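Local structure of serpin B3 (Homo sapiens, 4ZK3) at residues A[30-35]-A[380-385]; A[105-110]-A[174-179]; A[240-245]-A[374-379]. The protein probably inhibits papain-like cysteine proteases as a member of the serpin family and gives rise to Pso p27, which is associated with psoriasis. One frame throughout, in Å; residues are numbered along the deposited sequence.

Contact 1: A[30-35]-A[380-385]; sequences SPISIT and SILFYG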
loop_
_atom_site.group_PDB
_atom_site.type_symbol
_atom_site.label_atom_id
_atom_site.label_comp_id
_atom_site.label_asym_id
_atom_site.label_seq_id
_atom_site.Cartn_x
_atom_site.Cartn_y
_atom_site.Cartn_z
ATOM N N SER A 30 -0.991 0.813 1.049
ATOM C CA SER A 30 -0.373 -0.147 0.127
ATOM C C SER A 30 -0.373 0.405 -1.273
ATOM O O SER A 30 -1.374 0.301 -1.995
ATOM C CB SER A 30 -1.091 -1.489 0.119
ATOM O OG SER A 30 -0.490 -2.292 -0.916
ATOM N N PRO A 31 0.788 0.890 -1.709
ATOM C CA PRO A 31 0.853 1.379 -3.078
ATOM C C PRO A 31 0.580 0.294 -4.109
ATOM O O PRO A 31 -0.017 0.544 -5.154
ATOM C CB PRO A 31 2.308 1.853 -3.220
ATOM C CG PRO A 31 3.072 1.209 -2.086
ATOM C CD PRO A 31 2.066 0.999 -0.982
ATOM N N ILE A 32 0.970 -0.935 -3.815
ATOM C CA ILE A 32 0.782 -2.053 -4.773
ATOM C C ILE A 32 -0.678 -2.374 -4.957
ATOM O O ILE A 32 -1.148 -2.691 -6.081
ATOM C CB ILE A 32 1.530 -3.302 -4.283
ATOM C CG1 ILE A 32 2.967 -3.232 -4.728
ATOM C CG2 ILE A 32 0.974 -4.553 -4.932
ATOM C CD1 ILE A 32 3.119 -3.274 -6.257
ATOM N N SER A 33 -1.425 -2.285 -3.863
ATOM C CA SER A 33 -2.898 -2.489 -3.931
ATOM C C SER A 33 -3.534 -1.474 -4.835
ATOM O O SER A 33 -4.416 -1.781 -5.686
ATOM C CB SER A 33 -3.472 -2.427 -2.516
ATOM O OG SER A 33 -4.881 -2.370 -2.564
ATOM N N ILE A 34 -3.053 -0.251 -4.741
ATOM C CA ILE A 34 -3.622 0.814 -5.560
ATOM C C ILE A 34 -3.200 0.660 -7.015
ATOM O O ILE A 34 -4.020 0.779 -7.932
ATOM C CB ILE A 34 -3.215 2.159 -5.028
ATOM C CG1 ILE A 34 -3.687 2.276 -3.597
ATOM C CG2 ILE A 34 -3.839 3.215 -5.883
ATOM C CD1 ILE A 34 -3.131 3.443 -2.837
ATOM N N THR A 35 -1.939 0.362 -7.234
ATOM C CA THR A 35 -1.472 0.058 -8.589
ATOM C C THR A 35 -2.280 -1.039 -9.220
ATOM O O THR A 35 -2.719 -0.940 -10.365
ATOM C CB THR A 35 0.003 -0.299 -8.590
ATOM O OG1 THR A 35 0.745 0.847 -8.190
ATOM C CG2 THR A 35 0.417 -0.683 -9.979
ATOM N N SER A 380 9.897 -5.026 -4.200
ATOM C CA SER A 380 8.627 -4.330 -4.271
ATOM C C SER A 380 8.212 -3.824 -2.900
ATOM O O SER A 380 8.249 -4.580 -1.919
ATOM C CB SER A 380 7.560 -5.273 -4.786
ATOM O OG SER A 380 7.944 -5.667 -6.075
ATOM N N ILE A 381 7.784 -2.574 -2.834
ATOM C CA ILE A 381 7.309 -2.015 -1.566
ATOM C C ILE A 381 5.820 -2.236 -1.522
ATOM O O ILE A 381 5.056 -1.655 -2.319
ATOM C CB ILE A 381 7.744 -0.567 -1.410
ATOM C CG1 ILE A 381 9.305 -0.504 -1.485
ATOM C CG2 ILE A 381 7.257 -0.039 -0.053
ATOM C CD1 ILE A 381 9.834 0.925 -1.343
ATOM N N LEU A 382 5.416 -3.143 -0.643
ATOM C CA LEU A 382 4.010 -3.545 -0.518
ATOM C C LEU A 382 3.188 -2.562 0.334
ATOM O O LEU A 382 1.972 -2.399 0.083
ATOM C CB LEU A 382 3.933 -4.936 0.109
ATOM C CG LEU A 382 4.679 -6.049 -0.668
ATOM C CD1 LEU A 382 4.692 -7.345 0.092
ATOM C CD2 LEU A 382 4.251 -6.262 -2.075
ATOM N N PHE A 383 3.844 -1.990 1.349
ATOM C CA PHE A 383 3.188 -1.115 2.305
ATOM C C PHE A 383 4.201 -0.064 2.709
ATOM O O PHE A 383 5.420 -0.361 2.821
ATOM C CB PHE A 383 2.762 -1.828 3.621
ATOM C CG PHE A 383 1.805 -3.019 3.444
ATOM C CD1 PHE A 383 0.418 -2.855 3.431
ATOM C CD2 PHE A 383 2.344 -4.318 3.335
ATOM C CE1 PHE A 383 -0.420 -3.980 3.328
ATOM C CE2 PHE A 383 1.523 -5.429 3.164
ATOM C CZ PHE A 383 0.133 -5.262 3.171
ATOM N N TYR A 384 3.692 1.157 2.949
ATOM C CA TYR A 384 4.553 2.307 3.265
ATOM C C TYR A 384 3.835 3.213 4.242
ATOM O O TYR A 384 2.631 3.387 4.155
ATOM C CB TYR A 384 4.913 3.109 1.985
ATOM C CG TYR A 384 5.948 4.177 2.171
ATOM C CD1 TYR A 384 5.602 5.453 2.553
ATOM C CD2 TYR A 384 7.312 3.891 1.999
ATOM C CE1 TYR A 384 6.560 6.427 2.701
ATOM C CE2 TYR A 384 8.287 4.858 2.186
ATOM C CZ TYR A 384 7.905 6.107 2.581
ATOM O OH TYR A 384 8.851 7.099 2.729
ATOM N N GLY A 385 4.593 3.806 5.148
ATOM C CA GLY A 385 3.990 4.559 6.216
ATOM C C GLY A 385 4.859 5.518 6.954
ATOM O O GLY A 385 6.093 5.509 6.838
#

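Contact 2: A[105-110]-A[174-179]; sequences NKLFGE and LVLVNA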
loop_
_atom_site.group_PDB
_atom_site.type_symbol
_atom_site.label_atom_id
_atom_site.label_comp_id
_atom_site.label_asym_id
_atom_site.label_seq_id
_atom_site.Cartn_x
_atom_site.Cartn_y
_atom_site.Cartn_z
ATOM N N ASN A 105 -7.657 -9.883 -6.484
ATOM C CA ASN A 105 -8.355 -8.929 -7.272
ATOM C C ASN A 105 -9.710 -9.465 -7.585
ATOM O O ASN A 105 -9.863 -10.642 -7.854
ATOM C CB ASN A 105 -7.557 -8.712 -8.573
ATOM C CG ASN A 105 -6.280 -7.995 -8.330
ATOM O OD1 ASN A 105 -5.154 -8.445 -8.693
ATOM N ND2 ASN A 105 -6.408 -6.889 -7.694
ATOM N N LYS A 106 -10.721 -8.619 -7.571
ATOM C CA LYS A 106 -12.060 -9.050 -7.888
ATOM C C LYS A 106 -12.915 -7.973 -8.552
ATOM O O LYS A 106 -12.846 -6.826 -8.206
ATOM C CB LYS A 106 -12.785 -9.559 -6.611
ATOM C CG LYS A 106 -14.091 -10.324 -6.911
ATOM C CD LYS A 106 -14.620 -11.012 -5.671
ATOM C CE LYS A 106 -15.905 -11.771 -5.925
ATOM N NZ LYS A 106 -16.318 -12.663 -4.780
ATOM N N LEU A 107 -13.741 -8.398 -9.508
ATOM C CA LEU A 107 -14.744 -7.587 -10.140
ATOM C C LEU A 107 -16.144 -7.938 -9.623
ATOM O O LEU A 107 -16.612 -9.054 -9.743
ATOM C CB LEU A 107 -14.654 -7.718 -11.665
ATOM C CG LEU A 107 -15.815 -7.109 -12.453
ATOM C CD1 LEU A 107 -15.988 -5.634 -12.205
ATOM C CD2 LEU A 107 -15.706 -7.328 -13.935
ATOM N N PHE A 108 -16.827 -6.951 -9.085
ATOM C CA PHE A 108 -18.215 -7.084 -8.703
ATOM C C PHE A 108 -18.991 -6.242 -9.745
ATOM O O PHE A 108 -18.844 -5.025 -9.826
ATOM C CB PHE A 108 -18.500 -6.551 -7.305
ATOM C CG PHE A 108 -17.875 -7.344 -6.177
ATOM C CD1 PHE A 108 -16.572 -7.031 -5.713
ATOM C CD2 PHE A 108 -18.555 -8.354 -5.549
ATOM C CE1 PHE A 108 -15.974 -7.750 -4.676
ATOM C CE2 PHE A 108 -17.966 -9.055 -4.484
ATOM C CZ PHE A 108 -16.690 -8.741 -4.058
ATOM N N GLY A 109 -19.800 -6.901 -10.566
ATOM C CA GLY A 109 -20.590 -6.165 -11.528
ATOM C C GLY A 109 -22.064 -6.323 -11.340
ATOM O O GLY A 109 -22.522 -7.337 -10.845
ATOM N N GLU A 110 -22.807 -5.328 -11.805
ATOM C CA GLU A 110 -24.246 -5.437 -11.843
ATOM C C GLU A 110 -24.674 -6.703 -12.590
ATOM O O GLU A 110 -24.155 -7.043 -13.665
ATOM C CB GLU A 110 -24.862 -4.163 -12.386
ATOM C CG GLU A 110 -26.300 -4.341 -12.866
ATOM C CD GLU A 110 -27.287 -4.757 -11.796
ATOM O OE1 GLU A 110 -27.101 -4.417 -10.604
ATOM O OE2 GLU A 110 -28.247 -5.436 -12.162
ATOM N N LEU A 174 -20.160 -1.355 -11.598
ATOM C CA LEU A 174 -18.819 -1.944 -11.479
ATOM C C LEU A 174 -18.149 -1.472 -10.171
ATOM O O LEU A 174 -18.092 -0.301 -9.904
ATOM C CB LEU A 174 -17.998 -1.479 -12.695
ATOM C CG LEU A 174 -16.479 -1.617 -12.603
ATOM C CD1 LEU A 174 -15.859 -2.409 -13.731
ATOM C CD2 LEU A 174 -15.834 -0.260 -12.564
ATOM N N VAL A 175 -17.681 -2.413 -9.361
ATOM C CA VAL A 175 -16.684 -2.133 -8.313
ATOM C C VAL A 175 -15.506 -3.129 -8.502
ATOM O O VAL A 175 -15.665 -4.357 -8.477
ATOM C CB VAL A 175 -17.249 -2.284 -6.909
ATOM C CG1 VAL A 175 -16.180 -2.058 -5.828
ATOM C CG2 VAL A 175 -18.452 -1.339 -6.707
ATOM N N LEU A 176 -14.331 -2.588 -8.756
ATOM C CA LEU A 176 -13.152 -3.385 -8.856
ATOM C C LEU A 176 -12.467 -3.279 -7.513
ATOM O O LEU A 176 -12.337 -2.185 -6.964
ATOM C CB LEU A 176 -12.270 -2.840 -9.945
ATOM C CG LEU A 176 -12.781 -3.053 -11.367
ATOM C CD1 LEU A 176 -12.090 -2.142 -12.354
ATOM C CD2 LEU A 176 -12.489 -4.456 -11.771
ATOM N N VAL A 177 -11.988 -4.402 -6.991
ATOM C CA VAL A 177 -11.405 -4.412 -5.681
ATOM C C VAL A 177 -10.103 -5.172 -5.653
ATOM O O VAL A 177 -10.015 -6.187 -6.265
ATOM C CB VAL A 177 -12.413 -4.977 -4.652
ATOM C CG1 VAL A 177 -11.813 -4.899 -3.273
ATOM C CG2 VAL A 177 -13.682 -4.150 -4.682
ATOM N N ASN A 178 -9.087 -4.606 -5.016
ATOM C CA ASN A 178 -7.880 -5.296 -4.649
ATOM C C ASN A 178 -7.749 -5.407 -3.133
ATOM O O ASN A 178 -7.969 -4.437 -2.414
ATOM C CB ASN A 178 -6.612 -4.534 -5.117
ATOM C CG ASN A 178 -5.355 -5.210 -4.671
ATOM O OD1 ASN A 178 -4.887 -6.161 -5.337
ATOM N ND2 ASN A 178 -4.855 -4.833 -3.546
ATOM N N ALA A 179 -7.417 -6.598 -2.626
ATOM C CA ALA A 179 -7.047 -6.774 -1.217
ATOM C C ALA A 179 -5.696 -7.451 -1.091
ATOM O O ALA A 179 -5.396 -8.417 -1.810
ATOM C CB ALA A 179 -8.087 -7.610 -0.469
#

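Contact 3: A[240-245]-A[374-379]; sequences DLSMIV and RQNKTN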
loop_
_atom_site.group_PDB
_atom_site.type_symbol
_atom_site.label_atom_id
_atom_site.label_comp_id
_atom_site.label_asym_id
_atom_site.label_seq_id
_atom_site.Cartn_x
_atom_site.Cartn_y
_atom_site.Cartn_z
ATOM N N ASP A 240 12.251 -13.558 3.116
ATOM C CA ASP A 240 11.580 -13.192 1.842
ATOM C C ASP A 240 11.135 -11.706 1.822
ATOM O O ASP A 240 11.040 -11.063 0.730
ATOM C CB ASP A 240 10.414 -14.144 1.579
ATOM C CG ASP A 240 10.912 -15.565 1.203
ATOM O OD1 ASP A 240 12.121 -15.674 0.885
ATOM O OD2 ASP A 240 10.130 -16.518 1.313
ATOM N N LEU A 241 10.858 -11.211 3.034
ATOM C CA LEU A 241 10.368 -9.883 3.262
ATOM C C LEU A 241 11.128 -9.212 4.406
ATOM O O LEU A 241 11.697 -9.874 5.267
ATOM C CB LEU A 241 8.885 -9.949 3.576
ATOM C CG LEU A 241 7.987 -10.331 2.395
ATOM C CD1 LEU A 241 7.419 -11.711 2.602
ATOM C CD2 LEU A 241 6.843 -9.326 2.241
ATOM N N SER A 242 11.181 -7.889 4.365
ATOM C CA SER A 242 11.777 -7.115 5.455
ATOM C C SER A 242 10.977 -5.849 5.721
ATOM O O SER A 242 10.281 -5.350 4.866
ATOM C CB SER A 242 13.166 -6.674 5.076
ATOM O OG SER A 242 14.064 -7.717 5.045
ATOM N N MET A 243 11.152 -5.292 6.906
ATOM C CA MET A 243 10.600 -3.991 7.232
ATOM C C MET A 243 11.826 -3.098 7.276
ATOM O O MET A 243 12.785 -3.414 7.971
ATOM C CB MET A 243 9.899 -3.942 8.587
ATOM C CG MET A 243 9.460 -2.514 8.970
ATOM S SD MET A 243 8.371 -2.314 10.392
ATOM C CE MET A 243 6.775 -2.854 9.794
ATOM N N ILE A 244 11.783 -2.030 6.516
ATOM C CA ILE A 244 12.893 -1.030 6.497
ATOM C C ILE A 244 12.401 0.165 7.269
ATOM O O ILE A 244 11.249 0.587 7.057
ATOM C CB ILE A 244 13.170 -0.553 5.073
ATOM C CG1 ILE A 244 13.538 -1.729 4.206
ATOM C CG2 ILE A 244 14.235 0.563 5.039
ATOM C CD1 ILE A 244 14.588 -2.604 4.767
ATOM N N VAL A 245 13.246 0.735 8.115
ATOM C CA VAL A 245 12.855 1.906 8.923
ATOM C C VAL A 245 13.888 3.028 8.710
ATOM O O VAL A 245 15.086 2.758 8.669
ATOM C CB VAL A 245 12.792 1.561 10.434
ATOM C CG1 VAL A 245 12.492 2.786 11.282
ATOM C CG2 VAL A 245 11.771 0.491 10.733
ATOM N N ARG A 374 8.861 -4.540 2.428
ATOM C CA ARG A 374 9.390 -4.852 1.129
ATOM C C ARG A 374 9.472 -6.354 0.900
ATOM O O ARG A 374 9.943 -7.093 1.769
ATOM C CB ARG A 374 10.800 -4.279 1.040
ATOM C CG ARG A 374 11.476 -4.437 -0.330
ATOM C CD ARG A 374 12.879 -3.777 -0.299
ATOM N NE ARG A 374 13.811 -4.537 0.560
ATOM C CZ ARG A 374 14.954 -4.056 1.085
ATOM N NH1 ARG A 374 15.375 -2.808 0.848
ATOM N NH2 ARG A 374 15.708 -4.857 1.841
ATOM N N GLN A 375 9.101 -6.779 -0.309
ATOM C CA GLN A 375 9.359 -8.165 -0.786
ATOM C C GLN A 375 10.768 -8.169 -1.407
ATOM O O GLN A 375 11.067 -7.429 -2.357
ATOM C CB GLN A 375 8.242 -8.675 -1.655
ATOM C CG GLN A 375 8.625 -9.430 -2.905
ATOM C CD GLN A 375 8.427 -10.882 -2.815
ATOM O OE1 GLN A 375 7.354 -11.356 -2.466
ATOM N NE2 GLN A 375 9.442 -11.614 -3.181
ATOM N N ASN A 376 11.679 -8.919 -0.802
ATOM C CA ASN A 376 13.110 -8.684 -1.145
ATOM C C ASN A 376 13.562 -9.134 -2.577
ATOM O O ASN A 376 14.273 -8.419 -3.251
ATOM C CB ASN A 376 14.009 -9.308 -0.070
ATOM C CG ASN A 376 13.886 -8.613 1.284
ATOM O OD1 ASN A 376 13.755 -7.402 1.386
ATOM N ND2 ASN A 376 13.992 -9.370 2.301
ATOM N N LYS A 377 13.079 -10.273 -3.039
ATOM C CA LYS A 377 13.475 -10.809 -4.364
ATOM C C LYS A 377 13.003 -9.936 -5.505
ATOM O O LYS A 377 13.727 -9.727 -6.463
ATOM C CB LYS A 377 12.927 -12.227 -4.532
ATOM C CG LYS A 377 13.918 -13.252 -3.980
ATOM C CD LYS A 377 13.365 -14.326 -3.034
ATOM C CE LYS A 377 14.163 -14.346 -1.724
ATOM N NZ LYS A 377 14.068 -15.677 -1.088
ATOM N N THR A 378 11.773 -9.426 -5.405
ATOM C CA THR A 378 11.225 -8.547 -6.425
ATOM C C THR A 378 11.511 -7.133 -6.175
ATOM O O THR A 378 11.169 -6.290 -6.992
ATOM C CB THR A 378 9.718 -8.683 -6.508
ATOM O OG1 THR A 378 9.110 -8.240 -5.282
ATOM C CG2 THR A 378 9.357 -10.136 -6.759
ATOM N N ASN A 379 12.069 -6.834 -5.008
ATOM C CA ASN A 379 12.274 -5.440 -4.611
ATOM C C ASN A 379 11.017 -4.480 -4.601
ATOM O O ASN A 379 11.062 -3.278 -4.990
ATOM C CB ASN A 379 13.390 -4.879 -5.469
ATOM C CG ASN A 379 14.172 -3.813 -4.743
ATOM O OD1 ASN A 379 14.579 -3.971 -3.591
ATOM N ND2 ASN A 379 14.398 -2.716 -5.425
HETATM O O HOH W 1 11.669 -12.271 -1.471
#

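Contact 1: A[30-35]-A[380-385]
Ser30 and Pro31, where helix 31-35 begins, abut strand 380-385 at a steep angle: the axes of the two short elements approach to 7.3 Å with N-to-C directions 116° apart, and Ser30 CA lies 4.3 Å from Phe383 CA. The one hydrogen bond across the contact is that from Ser30 OG to Leu382 O, 2.7 Å long and nearly along the C=O axis (168° at the oxygen). With OG anti to the backbone N (chi1 174°), the hydroxyl of Ser30 also accepts from Ser33 N at 3.1 Å. It is therefore the N-cap of the helix and its tie to the strand at once. Leu382 and Phe383 form a classic beta bulge opposite Ile373, and it is the carbonyl of the first bulge residue that Ser30 grips. Beside this bond, Pro31 sets its CG 3.5 Å from Ile381 O, while Ile32 reaches the same oxygen with CG1 at 3.6 Å. The Phe383 ring meets Ser30 obliquely, Phe383 CD1 lying 3.9 Å from Ser30 CB. All the touching residues are buried. Helix 4-19 packs on Pro31, Ile381 and Tyr384 through Met12. Phe383 lies against strands 340-351 and 174-185, and Ser30 N bonds His330 NE2. The N-terminal end of helix 31-42 thus meets both the C-terminal strand and the large sheet, in the region known in serpins as the shutter.

Contact 2: A[105-110]-A[174-179]
Lys106 and Phe108 carry the backbone pairing with Val177 and Val175, in antiparallel strands whose axes come within 4.8 Å at 160°. Each is a hydrogen-bonded pair held by two bonds: Lys106 N to Val177 O and Val177 N to Lys106 O both measure 2.8 Å, Phe108 N to Val175 O and Val175 N to Phe108 O both 2.9 Å. The second pair is the straighter, with N-H...O angles of at least 172°. Leu174 CA and Leu176 CA add CA-H...O contacts to Phe108 O and Lys106 O.

The apolar side chains divide between the two faces. On one, Leu107 reaches two leucines with a single methyl: its CD1 is 3.6 Å from Leu174 CD1, the two side chains crossing at about a right angle, and 3.7 Å from Leu176 CD2. Because CG is anti to the backbone N, that methyl is carried toward the neighbouring strand. On the other face Phe108 stands beside Val175, and its CD1 approaches Val177 CG2 at 4.2 Å, while Val175 O lies at the ring edge, in plane. Helix 140-153 covers this face.

Polar side chains take part at one end. Asn105 ND2 lies 2.9 Å from Asn178 OD1, a weak bond between amide planes inclined by 46°; Ser36 OG is the stronger partner of that nitrogen. Lys106 turns its amine away, to a salt bridge with Glu132 and a cation-pi contact with Trp150.

Four main-chain bonds, near-linear for Phe108 with Val175 and more bent for Lys106 with Val177, thus fix the register. The buried amide pair instead reads as part of a polar cluster between the sheet and helix 31-42, whose Ser36 OG also bonds Asn178 OD1 weakly.

Contact 3: A[240-245]-A[374-379]
Ser242 and Arg374 join neighbouring antiparallel strands at the point where the second, 369-375, leaves its sheet and turns toward strand 380-387. They form a hydrogen-bonded pair: Ser242 N to Arg374 O is 3.0 Å and Arg374 N to Ser242 O 2.9 Å. One step on, Leu241 faces Gln375 in a non-hydrogen-bonded pair, Leu241 CD2 touching Gln375 CB. Past the last strand residue, Asn376 N still donates to Asp240 O at 2.7 Å. That carbonyl oxygen also accepts from a water, which in turn accepts from Lys377 N, so two successive turn amides are tied to Asp240, one directly and one through solvent.

Asn376 organises the side chains. Its ND2 donates to Ser242 OG at 3.2 Å, nearly straight at 168° and in its own amide plane, and also to Lys239 O. On the other branch, Asn376 OD1 lies in the guanidinium plane and takes Arg374 NE at 3.0 Å and NH2; NE is in the carbonyl plane of Asn376, whereas NH2 comes from above it, not on a lone pair. The arginine, extended through chi2 and bent at chi3 (69°), offers that side-on grip. Ile244 CD1 covers one guanidinium face, 3.6 Å above the plane and offset toward its rim. Thr270 O takes NH1, and Glu233 accepts from Ser242 OG.

At the outer end Asp240 OD1 and Lys377 NZ form a salt bridge of 2.8 Å; NZ meets OD1 on its anti side, 31° out of the carboxylate plane. OD2 is engaged by Lys94 and Tyr99, so the carboxylate has cationic partners at both oxygens and is probably held as an anion.

Strand pairing that runs on into a bonded turn is one part of how the C-terminal hairpin joins strand 241-248 in sheet B of the serpin fold.

How the contacts relate
Contact 1 closes the longest loop, and contacts 2 and 3 lie within it in series along the chain. Contact 1 is about 3 Å from the chain's centre; contacts 2 and 3 lie on opposite sides of that centre, their own centres about 28 Å apart. The neighbouring strands 369-375 and 380-387 join contacts 3 and 1, whose centres are about 12 Å apart: Ser380 O lies 2.9 Å from Gln375 N, and Leu382 packs on Leu241. Toward contact 2, whose centre is about 18 Å from that of contact 1, Ser33 OG and Asn178 ND2 make a probable hydrogen bond of 2.7 Å. Helix 31-42 thus links the C-terminal hairpin to the large sheet, where strand 340-351 lies beside strand 174-185, consistent with an inserted reactive loop.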